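Local atomic coordinates of uncharacterized protein (Bacteroides eggerthii DSM 20697, PDB entry 4ECO), a protein that is of unknown function but, as a leucine-rich repeat protein, probably binds other proteins through its curved solenoid. Residues G214-A220 with Y257-L262; D408-I414 with N439-I445; N463-L469 with D494-L500. Numbering follows the deposited sequence.

Contact 1. Residues G214-A220 with Y257-L262; sequences GNSPFVA and YNCPNL
Two consecutive repeats of the leucine-rich solenoid pair here as they leave their parallel strands. G214, extended (phi/psi -174/157), ends its strand beside Y257 (CA-CA 4.4 Å). N215 turns the chain with left-handed angles (61/37), as N258 does one repeat on (45/63); N215 N donates to Y257 O (2.9 Å), and N215 OD1 (chi1 m) accepts from N258 ND2 (2.8 Å; chi1 t). N258 ND2 also donates to Q187 O, and N258 OD1 accepts from G189 N. S216 O takes a water at 2.6 Å, which also donates to F218 O (2.6 Å) and accepts from N261 N (2.8 Å). P217 O receives N261 ND2 at 2.8 Å, N261 lying in the type I turn C259-L262. F218, chi1 p, brings CE1 to 3.5 Å from C259 SG in an oblique sulfur-aromatic contact. A220 CB meets L262 CD2 at 4.0 Å. N215 ND2 donates to S114 O, and the N215 side chain lies about 7 Å from the bound sodium. Strand 194-198 lies against S216, P217 and F218; strands 210-214 and 253-257 run into the pair.

Contact 2. Residues D408-I414 with N439-I445; sequences DFSYNEI and NLSNNQI
This is a repeat-to-repeat contact of the leucine-rich solenoid: equivalent turns, each following one short parallel strand (404-408 and 435-439), stack and build an asparagine ladder. D408 and N439 form the parallel bridge (CA-CA 4.8 Å); beyond it the nearest CA atoms are those of S410 and S441 (4.8 Å) and of Y411 and N442 (4.7 Å), before the register slips by one and E413 CA lies nearest N443 CA (5.1 Å). Y411 (59/64) and N442 (50/66) both take left-handed backbone angles, so the two turns share one shape. Backbone bonds run F409 N to N439 O (2.8 Å), Y411 N to S441 O (3.2 Å), N412 N to N442 O (3.2 Å) and Q444 N to I414 O (2.9 Å). N443, with chi1 -92°, inserts its amide between the turns: ND2 donates to F409 O (3.1 Å) and OD1 accepts from I414 N (2.9 Å). N412 holds the same place one repeat earlier, its ND2 2.9 Å from F409 O and also bonded to F384 O. Each turn opens with an Asx turn, D408 OD1 to S410 N (3.0 Å) and N439 OD1 to S441 N (3.1 Å). N442 CB sits over the Y411 ring face, 3.7 Å from its centroid, a CH-pi contact. Inside, L440 CD2 packs on F409 CB (3.8 Å) and I414 CD1 (4.0 Å). Buried asparagine amides thus satisfy peptide groups of the turns, while apolar side chains (F409, I414, L440, I445) pack between the repeats.

Contact 3. Residues N463-L469 with D494-L500; sequences NLMGNML and DLRFNKL
Parallel strands end at N463 and D494 (CA-CA 4.7 Å), and both chains then bend alike, with left-handed angles at G466 (70/57) and F497 (53/64). M465 CA lies 4.5 Å from R496 CA, and G466 CA lies 4.6 Å from F497 CA. L464 N donates to D494 O (2.7 Å), G466 N to R496 O (2.9 Å), N467 N to F497 O (3.2 Å) and K499 N to L469 O (2.9 Å). N498, chi1 m, bridges the turns: ND2 reaches L464 O (3.1 Å) and its own L495 O (3.2 Å), while OD1 accepts from L469 N (2.9 Å). N463 OD1 closes an Asx turn on M465 N (3.2 Å). R496 NE forms a salt bridge with D494 OD1 (2.8 Å). Selenomethionine M465 (t, m, m) lays CG over one face of that guanidinium; M465 CG also lies 3.7 Å from F497 CD2, at the ring edge, and SE 5.3 Å from the ring centroid, an oblique Met-aromatic contact. L495 CD2 packs on L464 CB and L469 CD1, both at 3.8 Å, and L500 CD2 meets L469 CB (3.8 Å). Continued by N467 before it and N523 after it, N498 is one rung of the asparagine ladder that marks leucine-rich repeats.

In the fold
Along the chain the three contacts follow one another in series, each joining the turns that follow neighbouring parallel strands of one long, curved sheet. Contacts 2 and 3 lie side by side, centres 10 Å apart: L440 N and N463 O (2.8 Å) and I445 O and M468 N (2.8 Å) are probable hydrogen bonds between them. Strands 404-408, 435-439, 461-463 and 492-494 are consecutive neighbours in the sheet. Contact 1, nearer the N-terminus and the sodium site of E117 and S192, has its centre about 36 Å from that of contact 2 and about 45 Å from that of contact 3, which lies across the chain's centre. Contacts 2 and 3 share one asparagine ladder; contact 1 keeps the strand pairing with a more irregular turn.

Contact 1. Residues G214-A220 with Y257-L262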
loop_
_atom_site.group_PDB
_atom_site.type_symbol
_atom_site.label_atom_id
_atom_site.label_comp_id
_atom_site.label_asym_id
_atom_site.label_seq_id
_atom_site.Cartn_x
_atom_site.Cartn_y
_atom_site.Cartn_z
ATOM N N GLY A 214 -2.939 -14.397 14.905
ATOM C CA GLY A 214 -2.245 -14.653 13.656
ATOM C C GLY A 214 -1.119 -15.639 13.751
ATOM O O GLY A 214 -0.560 -15.856 14.829
ATOM N N ASN A 215 -0.793 -16.251 12.605
ATOM C CA ASN A 215 0.296 -17.207 12.351
ATOM C C ASN A 215 0.123 -18.466 13.228
ATOM O O ASN A 215 1.099 -19.059 13.676
ATOM C CB ASN A 215 1.646 -16.522 12.558
ATOM C CG ASN A 215 1.681 -15.119 11.994
ATOM O OD1 ASN A 215 1.650 -14.915 10.786
ATOM N ND2 ASN A 215 1.625 -14.118 12.856
ATOM N N SER A 216 -1.149 -18.884 13.406
ATOM C CA SER A 216 -1.586 -20.010 14.233
ATOM C C SER A 216 -2.042 -21.182 13.403
ATOM O O SER A 216 -2.632 -20.983 12.340
ATOM C CB SER A 216 -2.731 -19.582 15.154
ATOM O OG SER A 216 -2.287 -18.852 16.289
ATOM N N PRO A 217 -1.840 -22.420 13.890
ATOM C CA PRO A 217 -2.238 -23.589 13.090
ATOM C C PRO A 217 -3.665 -24.069 13.345
ATOM O O PRO A 217 -4.044 -25.124 12.810
ATOM C CB PRO A 217 -1.249 -24.659 13.539
ATOM C CG PRO A 217 -0.888 -24.290 14.929
ATOM C CD PRO A 217 -1.127 -22.831 15.120
ATOM N N PHE A 218 -4.456 -23.320 14.148
ATOM C CA PHE A 218 -5.809 -23.769 14.484
ATOM C C PHE A 218 -6.745 -23.752 13.265
ATOM O O PHE A 218 -6.465 -23.101 12.258
ATOM C CB PHE A 218 -6.434 -22.955 15.641
ATOM C CG PHE A 218 -6.256 -21.452 15.634
ATOM C CD1 PHE A 218 -6.428 -20.714 14.462
ATOM C CD2 PHE A 218 -6.031 -20.760 16.819
ATOM C CE1 PHE A 218 -6.322 -19.321 14.470
ATOM C CE2 PHE A 218 -5.916 -19.364 16.818
ATOM C CZ PHE A 218 -6.070 -18.651 15.642
ATOM N N VAL A 219 -7.837 -24.515 13.374
ATOM C CA VAL A 219 -8.901 -24.628 12.374
ATOM C C VAL A 219 -10.038 -23.692 12.806
ATOM O O VAL A 219 -10.174 -23.407 13.997
ATOM C CB VAL A 219 -9.368 -26.098 12.150
ATOM C CG1 VAL A 219 -8.282 -26.916 11.461
ATOM C CG2 VAL A 219 -9.798 -26.765 13.453
ATOM N N ALA A 220 -10.835 -23.210 11.841
ATOM C CA ALA A 220 -11.920 -22.234 12.034
ATOM C C ALA A 220 -12.893 -22.595 13.172
ATOM O O ALA A 220 -13.232 -21.718 13.969
ATOM C CB ALA A 220 -12.695 -22.075 10.754
ATOM N N TYR A 257 -5.114 -13.275 11.064
ATOM C CA TYR A 257 -4.116 -13.137 10.008
ATOM C C TYR A 257 -3.215 -14.337 9.880
ATOM O O TYR A 257 -2.693 -14.833 10.873
ATOM C CB TYR A 257 -3.260 -11.887 10.326
ATOM C CG TYR A 257 -2.048 -11.663 9.452
ATOM C CD1 TYR A 257 -2.135 -10.908 8.288
ATOM C CD2 TYR A 257 -0.784 -12.091 9.857
ATOM C CE1 TYR A 257 -1.006 -10.639 7.515
ATOM C CE2 TYR A 257 0.346 -11.855 9.076
ATOM C CZ TYR A 257 0.235 -11.111 7.915
ATOM O OH TYR A 257 1.351 -10.842 7.152
ATOM N N ASN A 258 -2.955 -14.731 8.629
ATOM C CA ASN A 258 -2.046 -15.803 8.244
ATOM C C ASN A 258 -2.241 -17.056 9.118
ATOM O O ASN A 258 -1.334 -17.441 9.865
ATOM C CB ASN A 258 -0.599 -15.294 8.319
ATOM C CG ASN A 258 0.440 -16.186 7.726
ATOM O OD1 ASN A 258 0.168 -17.028 6.873
ATOM N ND2 ASN A 258 1.662 -16.029 8.181
ATOM N N CYS A 259 -3.440 -17.664 9.053
ATOM C CA CYS A 259 -3.707 -18.914 9.764
ATOM C C CYS A 259 -3.929 -19.976 8.674
ATOM O O CYS A 259 -5.013 -20.060 8.074
ATOM C CB CYS A 259 -4.870 -18.766 10.736
ATOM S SG CYS A 259 -4.578 -17.561 12.066
ATOM N N PRO A 260 -2.820 -20.674 8.289
ATOM C CA PRO A 260 -2.850 -21.563 7.111
ATOM C C PRO A 260 -3.825 -22.730 7.159
ATOM O O PRO A 260 -4.167 -23.238 6.078
ATOM C CB PRO A 260 -1.428 -22.109 7.049
ATOM C CG PRO A 260 -0.889 -21.941 8.400
ATOM C CD PRO A 260 -1.459 -20.635 8.856
ATOM N N ASN A 261 -4.289 -23.144 8.346
ATOM C CA ASN A 261 -5.191 -24.283 8.394
ATOM C C ASN A 261 -6.682 -23.839 8.409
ATOM O O ASN A 261 -7.576 -24.700 8.473
ATOM C CB ASN A 261 -4.848 -25.201 9.556
ATOM C CG ASN A 261 -3.449 -25.763 9.407
ATOM O OD1 ASN A 261 -3.024 -26.183 8.313
ATOM N ND2 ASN A 261 -2.671 -25.718 10.481
ATOM N N LEU A 262 -6.944 -22.532 8.218
ATOM C CA LEU A 262 -8.306 -22.048 8.061
ATOM C C LEU A 262 -8.821 -22.450 6.683
ATOM O O LEU A 262 -8.096 -22.290 5.703
ATOM C CB LEU A 262 -8.404 -20.510 8.236
ATOM C CG LEU A 262 -8.124 -19.895 9.600
ATOM C CD1 LEU A 262 -8.339 -18.424 9.566
ATOM C CD2 LEU A 262 -9.001 -20.471 10.691
HETATM O O HOH W 1 -4.516 -22.030 10.876
#

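Contact 2. Residues D408-I414 with N439-I445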
loop_
_atom_site.group_PDB
_atom_site.type_symbol
_atom_site.label_atom_id
_atom_site.label_comp_id
_atom_site.label_asym_id
_atom_site.label_seq_id
_atom_site.Cartn_x
_atom_site.Cartn_y
_atom_site.Cartn_z
ATOM N N ASP A 408 -2.304 4.860 -9.465
ATOM C CA ASP A 408 -1.459 3.899 -10.161
ATOM C C ASP A 408 -2.293 2.988 -11.023
ATOM O O ASP A 408 -3.110 2.207 -10.506
ATOM C CB ASP A 408 -0.629 3.090 -9.158
ATOM C CG ASP A 408 0.607 2.399 -9.725
ATOM O OD1 ASP A 408 0.656 2.164 -10.957
ATOM O OD2 ASP A 408 1.506 2.056 -8.934
ATOM N N PHE A 409 -2.106 3.112 -12.353
ATOM C CA PHE A 409 -2.745 2.247 -13.355
ATOM C C PHE A 409 -1.681 1.434 -14.121
ATOM O O PHE A 409 -2.001 0.815 -15.145
ATOM C CB PHE A 409 -3.608 3.045 -14.338
ATOM C CG PHE A 409 -4.833 3.693 -13.766
ATOM C CD1 PHE A 409 -5.969 2.945 -13.489
ATOM C CD2 PHE A 409 -4.888 5.070 -13.588
ATOM C CE1 PHE A 409 -7.117 3.552 -12.977
ATOM C CE2 PHE A 409 -6.036 5.678 -13.076
ATOM C CZ PHE A 409 -7.142 4.914 -12.764
ATOM N N SER A 410 -0.418 1.414 -13.611
ATOM C CA SER A 410 0.694 0.708 -14.269
ATOM C C SER A 410 0.459 -0.825 -14.334
ATOM O O SER A 410 -0.267 -1.395 -13.512
ATOM C CB SER A 410 2.038 1.018 -13.609
ATOM O OG SER A 410 2.262 0.385 -12.363
ATOM N N TYR A 411 1.056 -1.465 -15.353
ATOM C CA TYR A 411 0.977 -2.890 -15.597
ATOM C C TYR A 411 -0.448 -3.325 -15.774
ATOM O O TYR A 411 -0.987 -4.083 -14.975
ATOM C CB TYR A 411 1.634 -3.670 -14.484
ATOM C CG TYR A 411 3.132 -3.720 -14.581
ATOM C CD1 TYR A 411 3.765 -4.687 -15.362
ATOM C CD2 TYR A 411 3.930 -2.850 -13.833
ATOM C CE1 TYR A 411 5.156 -4.769 -15.418
ATOM C CE2 TYR A 411 5.322 -2.949 -13.851
ATOM C CZ TYR A 411 5.929 -3.906 -14.652
ATOM O OH TYR A 411 7.291 -4.037 -14.676
ATOM N N ASN A 412 -1.065 -2.810 -16.823
ATOM C CA ASN A 412 -2.422 -3.138 -17.237
ATOM C C ASN A 412 -2.396 -3.337 -18.746
ATOM O O ASN A 412 -1.318 -3.553 -19.317
ATOM C CB ASN A 412 -3.435 -2.070 -16.778
ATOM C CG ASN A 412 -3.995 -2.316 -15.392
ATOM O OD1 ASN A 412 -4.669 -3.316 -15.142
ATOM N ND2 ASN A 412 -3.733 -1.409 -14.459
ATOM N N GLU A 413 -3.572 -3.323 -19.381
ATOM C CA GLU A 413 -3.714 -3.521 -20.818
ATOM C C GLU A 413 -4.486 -2.348 -21.421
ATOM O O GLU A 413 -5.272 -2.531 -22.357
ATOM C CB GLU A 413 -4.397 -4.864 -21.087
ATOM C CG GLU A 413 -3.398 -5.993 -21.054
ATOM C CD GLU A 413 -3.910 -7.324 -20.552
ATOM O OE1 GLU A 413 -4.890 -7.852 -21.126
ATOM O OE2 GLU A 413 -3.286 -7.864 -19.609
ATOM N N ILE A 414 -4.256 -1.131 -20.877
ATOM C CA ILE A 414 -4.934 0.102 -21.314
ATOM C C ILE A 414 -4.440 0.450 -22.714
ATOM O O ILE A 414 -3.237 0.444 -22.950
ATOM C CB ILE A 414 -4.733 1.246 -20.284
ATOM C CG1 ILE A 414 -5.401 0.850 -18.922
ATOM C CG2 ILE A 414 -5.249 2.587 -20.809
ATOM C CD1 ILE A 414 -4.934 1.596 -17.730
ATOM N N ASN A 439 0.073 7.319 -13.071
ATOM C CA ASN A 439 1.060 6.334 -13.480
ATOM C C ASN A 439 0.393 5.399 -14.451
ATOM O O ASN A 439 -0.395 4.543 -14.047
ATOM C CB ASN A 439 1.651 5.593 -12.274
ATOM C CG ASN A 439 2.801 4.673 -12.629
ATOM O OD1 ASN A 439 3.039 4.305 -13.789
ATOM N ND2 ASN A 439 3.543 4.268 -11.620
ATOM N N LEU A 440 0.671 5.598 -15.732
ATOM C CA LEU A 440 0.139 4.775 -16.815
ATOM C C LEU A 440 1.269 3.962 -17.486
ATOM O O LEU A 440 1.099 3.503 -18.622
ATOM C CB LEU A 440 -0.591 5.652 -17.839
ATOM C CG LEU A 440 -1.957 6.164 -17.419
ATOM C CD1 LEU A 440 -2.378 7.308 -18.297
ATOM C CD2 LEU A 440 -2.976 5.054 -17.448
ATOM N N SER A 441 2.416 3.775 -16.779
ATOM C CA SER A 441 3.561 3.015 -17.310
ATOM C C SER A 441 3.194 1.523 -17.487
ATOM O O SER A 441 2.244 1.049 -16.872
ATOM C CB SER A 441 4.807 3.172 -16.428
ATOM O OG SER A 441 4.601 2.764 -15.086
ATOM N N ASN A 442 3.919 0.806 -18.349
ATOM C CA ASN A 442 3.706 -0.614 -18.683
ATOM C C ASN A 442 2.235 -0.915 -19.038
ATOM O O ASN A 442 1.545 -1.656 -18.337
ATOM C CB ASN A 442 4.193 -1.551 -17.577
ATOM C CG ASN A 442 5.658 -1.815 -17.667
ATOM O OD1 ASN A 442 6.114 -2.508 -18.587
ATOM N ND2 ASN A 442 6.428 -1.233 -16.734
ATOM N N ASN A 443 1.781 -0.347 -20.151
ATOM C CA ASN A 443 0.440 -0.573 -20.694
ATOM C C ASN A 443 0.562 -0.773 -22.217
ATOM O O ASN A 443 1.651 -1.100 -22.704
ATOM C CB ASN A 443 -0.503 0.593 -20.329
ATOM C CG ASN A 443 -1.263 0.378 -19.055
ATOM O OD1 ASN A 443 -2.218 -0.378 -19.013
ATOM N ND2 ASN A 443 -0.888 1.059 -17.995
ATOM N N GLN A 444 -0.526 -0.574 -22.971
ATOM C CA GLN A 444 -0.487 -0.742 -24.412
ATOM C C GLN A 444 -1.050 0.501 -25.103
ATOM O O GLN A 444 -1.696 0.394 -26.158
ATOM C CB GLN A 444 -1.253 -1.997 -24.798
ATOM C CG GLN A 444 -0.487 -3.270 -24.491
ATOM C CD GLN A 444 -1.284 -4.480 -24.866
ATOM O OE1 GLN A 444 -1.628 -5.309 -24.026
ATOM N NE2 GLN A 444 -1.641 -4.581 -26.135
ATOM N N ILE A 445 -0.752 1.694 -24.525
ATOM C CA ILE A 445 -1.230 2.989 -25.008
ATOM C C ILE A 445 -0.503 3.372 -26.316
ATOM O O ILE A 445 0.707 3.606 -26.293
ATOM C CB ILE A 445 -1.061 4.071 -23.890
ATOM C CG1 ILE A 445 -1.953 3.752 -22.674
ATOM C CG2 ILE A 445 -1.332 5.509 -24.421
ATOM C CD1 ILE A 445 -1.564 4.504 -21.388
#

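Contact 3. Residues N463-L469 with D494-L500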
loop_
_atom_site.group_PDB
_atom_site.type_symbol
_atom_site.label_atom_id
_atom_site.label_comp_id
_atom_site.label_asym_id
_atom_site.label_seq_id
_atom_site.Cartn_x
_atom_site.Cartn_y
_atom_site.Cartn_z
ATOM N N ASN A 463 3.208 9.488 -16.106
ATOM C CA ASN A 463 4.153 8.442 -16.444
ATOM C C ASN A 463 3.557 7.619 -17.532
ATOM O O ASN A 463 2.543 6.979 -17.321
ATOM C CB ASN A 463 4.493 7.598 -15.224
ATOM C CG ASN A 463 5.788 6.862 -15.368
ATOM O OD1 ASN A 463 6.286 6.542 -16.485
ATOM N ND2 ASN A 463 6.343 6.567 -14.218
ATOM N N LEU A 464 4.118 7.700 -18.721
ATOM C CA LEU A 464 3.623 6.965 -19.892
ATOM C C LEU A 464 4.705 6.013 -20.399
ATOM O O LEU A 464 4.615 5.500 -21.506
ATOM C CB LEU A 464 3.174 7.945 -20.975
ATOM C CG LEU A 464 1.766 8.451 -20.800
ATOM C CD1 LEU A 464 1.546 9.730 -21.579
ATOM C CD2 LEU A 464 0.767 7.396 -21.204
HETATM N N MSE A 465 5.709 5.751 -19.540
HETATM C CA MSE A 465 6.816 4.863 -19.863
HETATM C C MSE A 465 6.304 3.440 -20.167
HETATM O O MSE A 465 5.429 2.922 -19.459
HETATM C CB MSE A 465 7.865 4.841 -18.710
HETATM C CG MSE A 465 8.954 3.732 -18.850
HETATM SE SE MSE A 465 8.413 1.944 -18.139
HETATM C CE MSE A 465 8.654 2.371 -16.269
ATOM N N GLY A 466 6.927 2.802 -21.154
ATOM C CA GLY A 466 6.604 1.420 -21.489
ATOM C C GLY A 466 5.248 1.272 -22.121
ATOM O O GLY A 466 4.405 0.544 -21.608
ATOM N N ASN A 467 5.034 1.976 -23.237
ATOM C CA ASN A 467 3.783 1.929 -23.972
ATOM C C ASN A 467 4.061 1.791 -25.474
ATOM O O ASN A 467 5.140 1.330 -25.848
ATOM C CB ASN A 467 2.925 3.138 -23.633
ATOM C CG ASN A 467 2.158 2.880 -22.377
ATOM O OD1 ASN A 467 1.288 2.020 -22.342
ATOM N ND2 ASN A 467 2.496 3.561 -21.307
HETATM N N MSE A 468 3.096 2.163 -26.317
HETATM C CA MSE A 468 3.140 1.966 -27.769
HETATM C C MSE A 468 3.111 3.250 -28.564
HETATM O O MSE A 468 2.857 3.203 -29.777
HETATM C CB MSE A 468 1.925 1.115 -28.204
HETATM C CG MSE A 468 1.856 -0.253 -27.547
HETATM SE SE MSE A 468 3.454 -1.285 -27.961
HETATM C CE MSE A 468 3.424 -2.473 -26.239
ATOM N N LEU A 469 3.363 4.385 -27.907
ATOM C CA LEU A 469 3.339 5.686 -28.574
ATOM C C LEU A 469 4.429 5.766 -29.647
ATOM O O LEU A 469 5.535 5.254 -29.446
ATOM C CB LEU A 469 3.484 6.821 -27.553
ATOM C CG LEU A 469 2.376 6.879 -26.498
ATOM C CD1 LEU A 469 2.849 7.577 -25.249
ATOM C CD2 LEU A 469 1.085 7.492 -27.039
ATOM N N ASP A 494 7.212 11.452 -18.251
ATOM C CA ASP A 494 8.007 10.245 -18.460
ATOM C C ASP A 494 7.462 9.506 -19.652
ATOM O O ASP A 494 6.313 9.056 -19.636
ATOM C CB ASP A 494 8.023 9.350 -17.228
ATOM C CG ASP A 494 9.265 8.489 -17.103
ATOM O OD1 ASP A 494 9.904 8.217 -18.137
ATOM O OD2 ASP A 494 9.576 8.055 -15.971
ATOM N N LEU A 495 8.255 9.463 -20.728
ATOM C CA LEU A 495 7.878 8.814 -21.981
ATOM C C LEU A 495 8.907 7.763 -22.402
ATOM O O LEU A 495 8.916 7.350 -23.571
ATOM C CB LEU A 495 7.695 9.871 -23.091
ATOM C CG LEU A 495 6.438 10.732 -22.982
ATOM C CD1 LEU A 495 6.613 12.028 -23.704
ATOM C CD2 LEU A 495 5.192 9.960 -23.431
ATOM N N ARG A 496 9.729 7.282 -21.445
ATOM C CA ARG A 496 10.719 6.245 -21.729
ATOM C C ARG A 496 10.066 4.995 -22.292
ATOM O O ARG A 496 8.886 4.719 -22.017
ATOM C CB ARG A 496 11.508 5.846 -20.470
ATOM C CG ARG A 496 12.479 6.865 -19.874
ATOM C CD ARG A 496 12.913 6.382 -18.505
ATOM N NE ARG A 496 11.735 6.208 -17.644
ATOM C CZ ARG A 496 11.642 5.365 -16.623
ATOM N NH1 ARG A 496 12.673 4.608 -16.282
ATOM N NH2 ARG A 496 10.525 5.292 -15.921
ATOM N N PHE A 497 10.840 4.216 -23.048
ATOM C CA PHE A 497 10.419 2.928 -23.587
ATOM C C PHE A 497 9.138 3.023 -24.353
ATOM O O PHE A 497 8.127 2.420 -23.978
ATOM C CB PHE A 497 10.280 1.860 -22.486
ATOM C CG PHE A 497 11.580 1.639 -21.777
ATOM C CD1 PHE A 497 12.566 0.841 -22.340
ATOM C CD2 PHE A 497 11.845 2.275 -20.572
ATOM C CE1 PHE A 497 13.790 0.670 -21.705
ATOM C CE2 PHE A 497 13.071 2.105 -19.929
ATOM C CZ PHE A 497 14.039 1.308 -20.503
ATOM N N ASN A 498 9.200 3.773 -25.442
ATOM C CA ASN A 498 8.138 3.902 -26.421
ATOM C C ASN A 498 8.817 3.795 -27.780
ATOM O O ASN A 498 9.968 3.335 -27.853
ATOM C CB ASN A 498 7.326 5.194 -26.222
ATOM C CG ASN A 498 6.193 5.045 -25.254
ATOM O OD1 ASN A 498 5.105 4.633 -25.617
ATOM N ND2 ASN A 498 6.407 5.395 -24.008
ATOM N N LYS A 499 8.132 4.181 -28.851
ATOM C CA LYS A 499 8.716 4.106 -30.170
ATOM C C LYS A 499 8.529 5.464 -30.834
ATOM O O LYS A 499 8.260 5.540 -32.036
ATOM C CB LYS A 499 8.078 2.936 -30.945
ATOM C CG LYS A 499 8.555 1.559 -30.478
ATOM C CD LYS A 499 7.693 0.456 -31.015
ATOM C CE LYS A 499 8.217 -0.911 -30.641
ATOM N NZ LYS A 499 7.333 -2.003 -31.157
ATOM N N LEU A 500 8.691 6.549 -30.028
ATOM C CA LEU A 500 8.481 7.934 -30.432
ATOM C C LEU A 500 9.518 8.436 -31.416
ATOM O O LEU A 500 10.712 8.308 -31.175
ATOM C CB LEU A 500 8.472 8.868 -29.209
ATOM C CG LEU A 500 7.278 8.775 -28.249
ATOM C CD1 LEU A 500 7.573 9.491 -26.952
ATOM C CD2 LEU A 500 6.028 9.380 -28.862
#